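Local coordinates for cell wall surface anchor family protein (Streptococcus agalactiae, PDB 3PHS) that forms the minor pilin of a Gram-positive pilus, anchored in the cell wall, and mediates adhesion to lung epithelial cells through an IgG-like domain, at residues H13-V18 against N93-G98; D97-G102 against L118-E123; G155-L160 against K207-Q212. All coordinates share one frame; numbering follows the deposited sequence.

Contact 1: residues H13-V18 against N93-G98; sequences HQLTIV and NQLPDG
H13 and L95 form a hydrogen-bonded antiparallel pair at the start of strand 13-21; the partner chain bends at Q94, still pairs through L95, and leaves the sheet only at P96. Both bonds of the pair are made: H13 N reaches L95 O at 2.7 Å, and L95 N returns to H13 O at 2.9 Å with a bent N-H...O angle of 138°. Past L95, the imidazole of H13 takes over from the backbone. Its NE2 donates to D97 OD2 at 2.9 Å in a nearly straight bond (165°), with the carboxylate oxygen at the ring edge, close to the imidazole plane. The acceptor is approached on its anti side, and the carboxylate is turned 63° from the ring. D97 CG itself stands anti to the backbone N. The Q14 chain is bent at chi2, and its OE1 accepts the backbone N-H of Q94 at 3.1 Å, a side-chain bond at the turning residue. On the inner side, L15 CD2 meets L95 CD2 at 4.0 Å; both leucines are buried, and L95 also packs on L121. The arrangement is that of a crossover between the two sheets of a beta sandwich, consistent with the Ig-like fold: strand 89-95 ends in one sheet and the chain passes through P96 and D97 to strand 98-106 in the other.

Contact 2: residues D97-G102 against L118-E123; sequences DGIYYG and LVDLSE
G98 with L121 and Y100 with V119 are the hydrogen-bonded pairs of this antiparallel ladder, and each pair makes both of its bonds. Those of the second are nearly straight: Y100 N to V119 O is 3.0 Å, and V119 N to Y100 O is 2.7 Å. The G98 pair is less regular, with G98 N to L121 O at 3.2 Å and a bent return bond, as the second strand bends through inverse gamma turns centred on D120 and L121. Between these rungs I99 CA points a C-H at V119 O, and beyond them L118 CA points one at Y100 O.

The packing contacts fall on both faces. On the face of Y100, V119 and L121, the phenol ring meets L121, with Y100 CE1 3.7 Å from L121 CD2; L95 covers both residues, and Y100 OH is hydrogen-bonded to P96 O. On the face of I99 and Y101, L118 CD2 reaches the edge of the Y101 ring near its plane, 3.8 Å from Y101 CB, and the I99 CD1 methyl packs on D120 OD1 at 3.3 Å. L118 and Y101 also pack on L61 of helix 60-65, and Y101 OH is hydrogen-bonded to N65 OD1.

Polar contacts gather toward the end of the ladder, where a water donates to D120 OD1 and to G98 O, bridging the strands. The chemistry thus divides along the hairpin: aromatic and aliphatic groups join it to the domain interior and helix 60-65, while carboxylate and water complete its more exposed end.

Contact 3: residues G155-L160 against K207-Q212; sequences GVVFEL and KEIETQ
V157 faces both I209 and E210 in a classic beta bulge, which shifts the register by one residue between two antiparallel strands of the prealbumin-like domain. V157 O accepts two N-H groups: I209 N at 2.7 Å and, weakly, E210 N at 3.4 Å. V157 N donates to E210 O at 2.9 Å in an almost linear bond (176°). Past the bulge the regular pattern resumes with E159 and K207, which exchange N-H and C=O bonds in both directions.

The extra residue, I209, directs its side chain at the other strand. Its CB packs against V157 CG1, while the I209 and E159 side chains cross at about a right angle, I209 CD1 lying 3.8 Å from E159 OE1, itself hydrogen-bonded to Y161 OH. Across the sheet, F158 and E208 share the inner face. E208 is extended, its CG anti to the backbone N (chi1 -170°), and the CG lies over one face of the F158 ring, 4.0 Å from the centroid and offset toward the rim, in a CH-pi contact. F158 is also packed against L140, K142 and I236.

E208 also touches K142, with N238, the hydrogen-bond partner of T211 OG1, close by; a glutamate beside a lysine and an asparagine from two paired strands of the facing sheet is consistent with the intramolecular isopeptide sites of Gram-positive pilins. T211 OG1 lies 3.7 Å from V156 CG2, the two side chains running side by side; V156 CG1 approaches E208 OE2 at 3.6 Å.

How the contacts relate
From the N terminus, contact 1 closes first, bringing residues 13-18 of the opening strand to residues 93-98 across 74 intervening residues. Contact 2 begins where that one ends, sharing D97 and G98, and closes the much shorter loop of the hairpin 98-106/109-121. The two meet directly: H13 CD2 lies 3.3 Å from L121 O, and L95 CB is 3.4 Å from L121 CD2. Together they join both sheets of the N-terminal domain at one end. Contact 3 follows in series, neither nesting with nor crossing the others, and pairs strands of the second domain, its centre about 46 Å from that of contact 2.

Contact 1: residues H13-V18 against N93-G98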
loop_
_atom_site.group_PDB
_atom_site.type_symbol
_atom_site.label_atom_id
_atom_site.label_comp_id
_atom_site.label_asym_id
_atom_site.label_seq_id
_atom_site.Cartn_x
_atom_site.Cartn_y
_atom_site.Cartn_z
ATOM N N HIS A 13 7.972 -31.260 0.708
ATOM C CA HIS A 13 7.665 -30.823 -0.667
ATOM C C HIS A 13 8.384 -29.528 -1.001
ATOM O O HIS A 13 8.810 -28.794 -0.105
ATOM C CB HIS A 13 6.155 -30.599 -0.867
ATOM C CG HIS A 13 5.309 -31.736 -0.393
ATOM N ND1 HIS A 13 5.327 -32.975 -0.992
ATOM C CD2 HIS A 13 4.434 -31.826 0.638
ATOM C CE1 HIS A 13 4.499 -33.783 -0.350
ATOM N NE2 HIS A 13 3.940 -33.107 0.639
ATOM N N GLN A 14 8.501 -29.257 -2.296
ATOM C CA GLN A 14 9.113 -28.037 -2.799
ATOM C C GLN A 14 8.007 -27.052 -3.051
ATOM O O GLN A 14 6.959 -27.421 -3.561
ATOM C CB GLN A 14 9.791 -28.321 -4.134
ATOM C CG GLN A 14 10.843 -29.398 -4.054
ATOM C CD GLN A 14 11.929 -28.999 -3.129
ATOM O OE1 GLN A 14 11.956 -29.395 -1.957
ATOM N NE2 GLN A 14 12.846 -28.188 -3.636
ATOM N N LEU A 15 8.243 -25.800 -2.699
ATOM C CA LEU A 15 7.321 -24.731 -3.068
ATOM C C LEU A 15 8.116 -23.611 -3.704
ATOM O O LEU A 15 9.154 -23.213 -3.170
ATOM C CB LEU A 15 6.603 -24.209 -1.819
ATOM C CG LEU A 15 5.750 -22.955 -1.984
ATOM C CD1 LEU A 15 4.578 -23.197 -2.942
ATOM C CD2 LEU A 15 5.234 -22.463 -0.623
ATOM N N THR A 16 7.619 -23.101 -4.836
ATOM C CA THR A 16 8.281 -22.008 -5.554
ATOM C C THR A 16 7.266 -20.908 -5.719
ATOM O O THR A 16 6.197 -21.154 -6.242
ATOM C CB THR A 16 8.771 -22.446 -6.964
ATOM O OG1 THR A 16 9.710 -23.528 -6.838
ATOM C CG2 THR A 16 9.457 -21.272 -7.706
ATOM N N ILE A 17 7.595 -19.704 -5.246
ATOM C CA ILE A 17 6.713 -18.548 -5.408
ATOM C C ILE A 17 7.318 -17.740 -6.527
ATOM O O ILE A 17 8.487 -17.379 -6.447
ATOM C CB ILE A 17 6.670 -17.657 -4.109
ATOM C CG1 ILE A 17 6.217 -18.431 -2.852
ATOM C CG2 ILE A 17 5.832 -16.397 -4.315
ATOM C CD1 ILE A 17 5.264 -19.495 -3.041
ATOM N N VAL A 18 6.537 -17.456 -7.570
ATOM C CA VAL A 18 7.054 -16.719 -8.729
ATOM C C VAL A 18 6.410 -15.348 -8.756
ATOM O O VAL A 18 5.198 -15.220 -8.962
ATOM C CB VAL A 18 6.800 -17.476 -10.071
ATOM C CG1 VAL A 18 7.586 -16.847 -11.243
ATOM C CG2 VAL A 18 7.195 -18.949 -9.947
ATOM N N ASN A 93 12.374 -24.997 0.262
ATOM C CA ASN A 93 12.830 -26.376 0.120
ATOM C C ASN A 93 12.501 -27.266 1.294
ATOM O O ASN A 93 12.644 -26.872 2.467
ATOM C CB ASN A 93 14.330 -26.384 -0.150
ATOM C CG ASN A 93 14.669 -25.679 -1.430
ATOM O OD1 ASN A 93 15.312 -24.624 -1.425
ATOM N ND2 ASN A 93 14.184 -26.210 -2.530
ATOM N N GLN A 94 12.028 -28.459 0.963
ATOM C CA GLN A 94 11.681 -29.488 1.955
ATOM C C GLN A 94 10.732 -29.029 3.056
ATOM O O GLN A 94 10.954 -29.288 4.250
ATOM C CB GLN A 94 12.949 -30.102 2.526
ATOM C CG GLN A 94 13.862 -30.593 1.419
ATOM C CD GLN A 94 14.763 -31.698 1.863
ATOM O OE1 GLN A 94 15.971 -31.494 2.004
ATOM N NE2 GLN A 94 14.196 -32.881 2.095
ATOM N N LEU A 95 9.682 -28.321 2.654
ATOM C CA LEU A 95 8.636 -27.940 3.591
ATOM C C LEU A 95 7.836 -29.186 3.966
ATOM O O LEU A 95 7.502 -29.981 3.075
ATOM C CB LEU A 95 7.710 -26.899 2.951
ATOM C CG LEU A 95 8.008 -25.410 3.181
ATOM C CD1 LEU A 95 9.453 -25.007 2.942
ATOM C CD2 LEU A 95 7.041 -24.599 2.302
ATOM N N PRO A 96 7.539 -29.364 5.274
ATOM C CA PRO A 96 6.679 -30.452 5.718
ATOM C C PRO A 96 5.305 -30.320 5.109
ATOM O O PRO A 96 4.811 -29.196 4.863
ATOM C CB PRO A 96 6.595 -30.239 7.227
ATOM C CG PRO A 96 7.855 -29.579 7.568
ATOM C CD PRO A 96 8.060 -28.613 6.431
ATOM N N ASP A 97 4.713 -31.472 4.844
ATOM C CA ASP A 97 3.369 -31.554 4.360
ATOM C C ASP A 97 2.478 -30.743 5.312
ATOM O O ASP A 97 2.615 -30.836 6.538
ATOM C CB ASP A 97 2.988 -33.036 4.293
ATOM C CG ASP A 97 1.723 -33.264 3.553
ATOM O OD1 ASP A 97 0.669 -32.947 4.131
ATOM O OD2 ASP A 97 1.771 -33.741 2.395
ATOM N N GLY A 98 1.625 -29.882 4.764
ATOM C CA GLY A 98 0.842 -28.980 5.618
ATOM C C GLY A 98 0.114 -27.898 4.849
ATOM O O GLY A 98 0.135 -27.887 3.620
#

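Contact 2: residues D97-G102 against L118-E123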
loop_
_atom_site.group_PDB
_atom_site.type_symbol
_atom_site.label_atom_id
_atom_site.label_comp_id
_atom_site.label_asym_id
_atom_site.label_seq_id
_atom_site.Cartn_x
_atom_site.Cartn_y
_atom_site.Cartn_z
ATOM N N ASP A 97 4.713 -31.472 4.844
ATOM C CA ASP A 97 3.369 -31.554 4.360
ATOM C C ASP A 97 2.478 -30.743 5.312
ATOM O O ASP A 97 2.615 -30.836 6.538
ATOM C CB ASP A 97 2.988 -33.036 4.293
ATOM C CG ASP A 97 1.723 -33.264 3.553
ATOM O OD1 ASP A 97 0.669 -32.947 4.131
ATOM O OD2 ASP A 97 1.771 -33.741 2.395
ATOM N N GLY A 98 1.625 -29.882 4.764
ATOM C CA GLY A 98 0.842 -28.980 5.618
ATOM C C GLY A 98 0.114 -27.898 4.849
ATOM O O GLY A 98 0.135 -27.887 3.620
ATOM N N ILE A 99 -0.544 -27.004 5.585
ATOM C CA ILE A 99 -1.223 -25.843 5.006
ATOM C C ILE A 99 -0.406 -24.626 5.397
ATOM O O ILE A 99 -0.053 -24.477 6.553
ATOM C CB ILE A 99 -2.701 -25.670 5.526
ATOM C CG1 ILE A 99 -3.565 -26.942 5.318
ATOM C CG2 ILE A 99 -3.376 -24.435 4.890
ATOM C CD1 ILE A 99 -3.461 -27.527 3.969
ATOM N N TYR A 100 -0.095 -23.775 4.423
ATOM C CA TYR A 100 0.732 -22.603 4.655
ATOM C C TYR A 100 0.028 -21.340 4.185
ATOM O O TYR A 100 -0.605 -21.323 3.132
ATOM C CB TYR A 100 2.056 -22.699 3.897
ATOM C CG TYR A 100 2.936 -23.821 4.383
ATOM C CD1 TYR A 100 2.686 -25.149 3.993
ATOM C CD2 TYR A 100 3.995 -23.561 5.269
ATOM C CE1 TYR A 100 3.508 -26.208 4.474
ATOM C CE2 TYR A 100 4.809 -24.604 5.751
ATOM C CZ TYR A 100 4.551 -25.911 5.353
ATOM O OH TYR A 100 5.354 -26.927 5.847
ATOM N N TYR A 101 0.162 -20.297 4.989
ATOM C CA TYR A 101 -0.266 -18.968 4.619
ATOM C C TYR A 101 0.971 -18.208 4.197
ATOM O O TYR A 101 1.917 -18.083 4.976
ATOM C CB TYR A 101 -0.901 -18.285 5.822
ATOM C CG TYR A 101 -1.305 -16.843 5.612
ATOM C CD1 TYR A 101 -2.437 -16.515 4.855
ATOM C CD2 TYR A 101 -0.568 -15.808 6.195
ATOM C CE1 TYR A 101 -2.814 -15.183 4.687
ATOM C CE2 TYR A 101 -0.939 -14.470 6.028
ATOM C CZ TYR A 101 -2.066 -14.180 5.279
ATOM O OH TYR A 101 -2.438 -12.867 5.127
ATOM N N GLY A 102 0.937 -17.671 2.982
ATOM C CA GLY A 102 2.059 -16.937 2.411
ATOM C C GLY A 102 1.709 -15.487 2.126
ATOM O O GLY A 102 0.595 -15.182 1.727
ATOM N N LEU A 118 -3.316 -19.062 0.662
ATOM C CA LEU A 118 -3.081 -20.322 1.353
ATOM C C LEU A 118 -2.526 -21.331 0.355
ATOM O O LEU A 118 -2.957 -21.369 -0.795
ATOM C CB LEU A 118 -4.373 -20.843 1.985
ATOM C CG LEU A 118 -4.839 -20.093 3.220
ATOM C CD1 LEU A 118 -6.245 -20.556 3.581
ATOM C CD2 LEU A 118 -3.843 -20.294 4.402
ATOM N N VAL A 119 -1.559 -22.138 0.783
ATOM C CA VAL A 119 -1.073 -23.255 -0.059
ATOM C C VAL A 119 -1.422 -24.572 0.659
ATOM O O VAL A 119 -1.030 -24.778 1.802
ATOM C CB VAL A 119 0.463 -23.248 -0.274
ATOM C CG1 VAL A 119 0.836 -24.221 -1.420
ATOM C CG2 VAL A 119 1.017 -21.844 -0.552
ATOM N N ASP A 120 -2.147 -25.450 -0.032
ATOM C CA ASP A 120 -2.428 -26.798 0.444
ATOM C C ASP A 120 -1.243 -27.664 -0.031
ATOM O O ASP A 120 -1.286 -28.266 -1.125
ATOM C CB ASP A 120 -3.758 -27.239 -0.179
ATOM C CG ASP A 120 -4.259 -28.588 0.306
ATOM O OD1 ASP A 120 -3.638 -29.247 1.164
ATOM O OD2 ASP A 120 -5.321 -28.995 -0.219
ATOM N N LEU A 121 -0.169 -27.681 0.768
ATOM C CA LEU A 121 1.103 -28.293 0.361
ATOM C C LEU A 121 1.122 -29.803 0.619
ATOM O O LEU A 121 1.679 -30.291 1.616
ATOM C CB LEU A 121 2.316 -27.583 0.994
ATOM C CG LEU A 121 3.655 -27.917 0.324
ATOM C CD1 LEU A 121 3.763 -27.219 -1.058
ATOM C CD2 LEU A 121 4.811 -27.524 1.297
ATOM N N SER A 122 0.469 -30.515 -0.296
ATOM C CA SER A 122 0.383 -31.968 -0.297
ATOM C C SER A 122 1.257 -32.619 -1.385
ATOM O O SER A 122 1.316 -33.861 -1.491
ATOM C CB SER A 122 -1.073 -32.336 -0.583
ATOM O OG SER A 122 -1.457 -31.834 -1.852
ATOM N N GLU A 123 1.919 -31.777 -2.178
ATOM C CA GLU A 123 2.755 -32.140 -3.323
ATOM C C GLU A 123 3.608 -30.905 -3.636
ATOM O O GLU A 123 3.335 -29.828 -3.095
ATOM C CB GLU A 123 1.875 -32.471 -4.543
ATOM C CG GLU A 123 0.850 -31.363 -4.912
ATOM C CD GLU A 123 0.024 -31.689 -6.150
ATOM O OE1 GLU A 123 -0.042 -32.876 -6.520
ATOM O OE2 GLU A 123 -0.553 -30.755 -6.753
HETATM O O HOH W 1 0.554 -35.221 0.871
HETATM O O HOH W 2 -1.659 -30.039 2.628
#

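Contact 3: residues G155-L160 against K207-Q212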
loop_
_atom_site.group_PDB
_atom_site.type_symbol
_atom_site.label_atom_id
_atom_site.label_comp_id
_atom_site.label_asym_id
_atom_site.label_seq_id
_atom_site.Cartn_x
_atom_site.Cartn_y
_atom_site.Cartn_z
ATOM N N GLY A 155 2.538 26.516 0.710
ATOM C CA GLY A 155 3.241 26.175 1.934
ATOM C C GLY A 155 2.502 25.347 2.963
ATOM O O GLY A 155 2.963 25.239 4.098
ATOM N N VAL A 156 1.351 24.775 2.584
ATOM C CA VAL A 156 0.584 23.887 3.461
ATOM C C VAL A 156 1.198 22.482 3.414
ATOM O O VAL A 156 1.490 21.975 2.331
ATOM C CB VAL A 156 -0.916 23.827 3.056
ATOM C CG1 VAL A 156 -1.720 22.858 3.961
ATOM C CG2 VAL A 156 -1.538 25.225 3.081
ATOM N N VAL A 157 1.351 21.872 4.580
ATOM C CA VAL A 157 2.108 20.622 4.738
ATOM C C VAL A 157 1.172 19.426 4.924
ATOM O O VAL A 157 0.283 19.430 5.776
ATOM C CB VAL A 157 3.131 20.737 5.906
ATOM C CG1 VAL A 157 3.891 19.401 6.153
ATOM C CG2 VAL A 157 4.101 21.897 5.634
ATOM N N PHE A 158 1.389 18.404 4.099
ATOM C CA PHE A 158 0.666 17.150 4.173
ATOM C C PHE A 158 1.633 15.955 4.255
ATOM O O PHE A 158 2.801 16.072 3.872
ATOM C CB PHE A 158 -0.160 16.958 2.903
ATOM C CG PHE A 158 -1.420 17.784 2.847
ATOM C CD1 PHE A 158 -1.408 19.061 2.296
ATOM C CD2 PHE A 158 -2.628 17.251 3.265
ATOM C CE1 PHE A 158 -2.605 19.815 2.218
ATOM C CE2 PHE A 158 -3.816 17.994 3.185
ATOM C CZ PHE A 158 -3.784 19.273 2.666
ATOM N N GLU A 159 1.123 14.839 4.769
ATOM C CA GLU A 159 1.747 13.521 4.606
ATOM C C GLU A 159 0.739 12.625 3.896
ATOM O O GLU A 159 -0.460 12.891 3.932
ATOM C CB GLU A 159 2.144 12.931 5.954
ATOM C CG GLU A 159 3.304 13.687 6.594
ATOM C CD GLU A 159 3.574 13.282 8.025
ATOM O OE1 GLU A 159 2.810 12.489 8.610
ATOM O OE2 GLU A 159 4.582 13.780 8.564
ATOM N N LEU A 160 1.230 11.574 3.246
ATOM C CA LEU A 160 0.375 10.614 2.550
ATOM C C LEU A 160 0.606 9.215 3.123
ATOM O O LEU A 160 1.748 8.843 3.405
ATOM C CB LEU A 160 0.687 10.635 1.054
ATOM C CG LEU A 160 -0.181 9.734 0.170
ATOM C CD1 LEU A 160 -1.623 10.203 0.080
ATOM C CD2 LEU A 160 0.422 9.639 -1.236
ATOM N N LYS A 207 -2.973 13.359 5.107
ATOM C CA LYS A 207 -3.046 13.937 6.417
ATOM C C LYS A 207 -2.515 15.370 6.397
ATOM O O LYS A 207 -1.421 15.595 6.006
ATOM C CB LYS A 207 -2.305 13.058 7.425
ATOM C CG LYS A 207 -2.571 13.402 8.860
ATOM C CD LYS A 207 -1.892 12.423 9.848
ATOM C CE LYS A 207 -1.838 12.992 11.281
ATOM N NZ LYS A 207 -1.002 12.205 12.189
ATOM N N GLU A 208 -3.356 16.335 6.743
ATOM C CA GLU A 208 -2.888 17.713 6.753
ATOM C C GLU A 208 -2.179 17.948 8.082
ATOM O O GLU A 208 -2.752 17.693 9.144
ATOM C CB GLU A 208 -4.053 18.699 6.569
ATOM C CG GLU A 208 -3.574 20.122 6.326
ATOM C CD GLU A 208 -4.718 21.109 6.061
ATOM O OE1 GLU A 208 -5.841 20.684 5.717
ATOM O OE2 GLU A 208 -4.460 22.320 6.187
ATOM N N ILE A 209 -0.945 18.435 8.008
ATOM C CA ILE A 209 -0.043 18.527 9.168
ATOM C C ILE A 209 -0.017 19.942 9.718
ATOM O O ILE A 209 -0.088 20.148 10.937
ATOM C CB ILE A 209 1.419 18.131 8.777
ATOM C CG1 ILE A 209 1.456 16.723 8.179
ATOM C CG2 ILE A 209 2.369 18.233 9.978
ATOM C CD1 ILE A 209 0.791 15.666 9.030
ATOM N N GLU A 210 0.099 20.899 8.805
ATOM C CA GLU A 210 0.218 22.300 9.173
ATOM C C GLU A 210 -0.294 23.181 8.046
ATOM O O GLU A 210 0.041 22.994 6.869
ATOM C CB GLU A 210 1.679 22.628 9.506
ATOM C CG GLU A 210 1.994 24.119 9.690
ATOM C CD GLU A 210 3.448 24.355 10.055
ATOM O OE1 GLU A 210 4.253 23.397 10.017
ATOM O OE2 GLU A 210 3.788 25.506 10.383
ATOM N N THR A 211 -1.119 24.156 8.408
ATOM C CA THR A 211 -1.587 25.094 7.410
ATOM C C THR A 211 -1.053 26.499 7.656
ATOM O O THR A 211 -0.347 26.723 8.631
ATOM C CB THR A 211 -3.108 25.073 7.282
ATOM O OG1 THR A 211 -3.484 25.835 6.137
ATOM C CG2 THR A 211 -3.792 25.641 8.535
ATOM N N GLN A 212 -1.374 27.421 6.753
ATOM C CA GLN A 212 -0.895 28.799 6.843
ATOM C C GLN A 212 -1.483 29.536 8.033
ATOM O O GLN A 212 -2.548 29.181 8.557
ATOM C CB GLN A 212 -1.250 29.569 5.591
ATOM C CG GLN A 212 -0.287 29.439 4.433
ATOM C CD GLN A 212 -0.445 30.595 3.454
ATOM O OE1 GLN A 212 -0.939 31.669 3.825
ATOM N NE2 GLN A 212 -0.046 30.383 2.200
#